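Local coordinates for protein CT296 (Chlamydia trachomatis, PDB 3QH6) that is of unknown function but structurally resembles Fe(II) 2-oxoglutarate-dependent enzymes, so it may have a related iron-dependent role, at residues A[75-78]-A[79-82]. Numbering follows the deposited sequence.
Sequences VRLD and HLAA
Arg76 joins two consecutive helices, 66-75 and 77-85: with positive phi it is the C-prime residue of the Schellman motif ending the first, and it is the N-cap residue of the second, whose first turn reaches Leu80. There Leu80 N donates to Arg76 O at 2.8 Å, and Ala81 N to Leu77 O and Ala82 N to Asp78 O continue the helical series. Leu80 CG also packs against the bonded oxygen, 3.3 Å from Arg76 O. Asp78 CG sits between backbone N and carbonyl carbon (chi1 42°), which brings OD1 round to its neighbour His79. Asp78 OD1 receives two weak, bent bonds, from His79 N at 2.9 Å and from His79 ND1 at 3.1 Å, with carboxylate and imidazole planes 79° apart. The Arg76 chain, bent at chi3, lays one guanidinium face, toward its rim, against His79 CB, with Arg76 NH2 3.6 Å from that carbon; guanidinium and imidazole planes are inclined by just 17°. While Arg76 and His79 face outward, Leu77 and Leu80 are buried. Asp78 leans on Val72 and Lys73 of helix 66-75. Leu77 meets Leu148 and Phe150 of strand 145-151, and Leu80 and Ala81 reach Phe127 of strand 125-128, so the second helix packs onto the antiparallel sheet.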
loop_
_atom_site.group_PDB
_atom_site.type_symbol
_atom_site.label_atom_id
_atom_site.label_comp_id
_atom_site.label_asym_id
_atom_site.label_seq_id
_atom_site.Cartn_x
_atom_site.Cartn_y
_atom_site.Cartn_z
ATOM N N VAL A 75 5.445 0.256 9.439
ATOM C CA VAL A 75 5.230 1.566 8.801
ATOM C C VAL A 75 3.906 2.167 9.302
ATOM O O VAL A 75 3.616 3.321 9.045
ATOM C CB VAL A 75 5.293 1.445 7.267
ATOM C CG1 VAL A 75 5.103 2.793 6.603
ATOM C CG2 VAL A 75 6.657 0.855 6.877
ATOM N N ARG A 76 3.135 1.375 10.056
ATOM C CA ARG A 76 1.848 1.809 10.640
ATOM C C ARG A 76 0.798 2.149 9.585
ATOM O O ARG A 76 -0.059 3.015 9.804
ATOM C CB ARG A 76 2.024 2.996 11.604
ATOM C CG ARG A 76 3.103 2.749 12.641
ATOM C CD ARG A 76 3.251 3.926 13.578
ATOM N NE ARG A 76 2.101 4.127 14.447
ATOM C CZ ARG A 76 1.145 5.043 14.263
ATOM N NH1 ARG A 76 1.175 5.860 13.217
ATOM N NH2 ARG A 76 0.146 5.144 15.140
ATOM N N LEU A 77 0.855 1.453 8.455
ATOM C CA LEU A 77 -0.130 1.619 7.394
ATOM C C LEU A 77 -1.560 1.403 7.882
ATOM O O LEU A 77 -2.471 2.061 7.393
ATOM C CB LEU A 77 0.126 0.630 6.246
ATOM C CG LEU A 77 1.458 0.805 5.524
ATOM C CD1 LEU A 77 1.543 -0.120 4.320
ATOM C CD2 LEU A 77 1.647 2.282 5.093
ATOM N N ASP A 78 -1.775 0.493 8.834
ATOM C CA ASP A 78 -3.125 0.296 9.386
ATOM C C ASP A 78 -3.610 1.505 10.180
ATOM O O ASP A 78 -4.781 1.901 10.069
ATOM C CB ASP A 78 -3.253 -0.981 10.245
ATOM C CG ASP A 78 -2.056 -1.226 11.183
ATOM O OD1 ASP A 78 -1.144 -0.361 11.316
ATOM O OD2 ASP A 78 -2.045 -2.324 11.811
ATOM N N HIS A 79 -2.722 2.095 10.975
ATOM C CA HIS A 79 -3.100 3.250 11.775
ATOM C C HIS A 79 -3.257 4.479 10.875
ATOM O O HIS A 79 -4.152 5.284 11.083
ATOM C CB HIS A 79 -2.078 3.486 12.917
ATOM C CG HIS A 79 -2.148 2.445 13.991
ATOM N ND1 HIS A 79 -1.415 1.274 13.951
ATOM C CD2 HIS A 79 -2.887 2.383 15.126
ATOM C CE1 HIS A 79 -1.697 0.542 15.015
ATOM N NE2 HIS A 79 -2.587 1.191 15.743
ATOM N N LEU A 80 -2.425 4.599 9.844
ATOM C CA LEU A 80 -2.527 5.742 8.921
ATOM C C LEU A 80 -3.803 5.686 8.093
ATOM O O LEU A 80 -4.486 6.703 7.894
ATOM C CB LEU A 80 -1.318 5.798 8.001
ATOM C CG LEU A 80 -0.001 6.093 8.741
ATOM C CD1 LEU A 80 1.153 5.830 7.784
ATOM C CD2 LEU A 80 0.002 7.543 9.309
ATOM N N ALA A 81 -4.140 4.490 7.628
ATOM C CA ALA A 81 -5.397 4.288 6.881
ATOM C C ALA A 81 -6.615 4.609 7.749
ATOM O O ALA A 81 -7.573 5.247 7.292
ATOM C CB ALA A 81 -5.477 2.841 6.389
ATOM N N ALA A 82 -6.585 4.196 9.013
ATOM C CA ALA A 82 -7.730 4.429 9.883
ATOM C C ALA A 82 -7.854 5.921 10.118
ATOM O O ALA A 82 -8.950 6.468 10.154
ATOM C CB ALA A 82 -7.548 3.688 11.227
#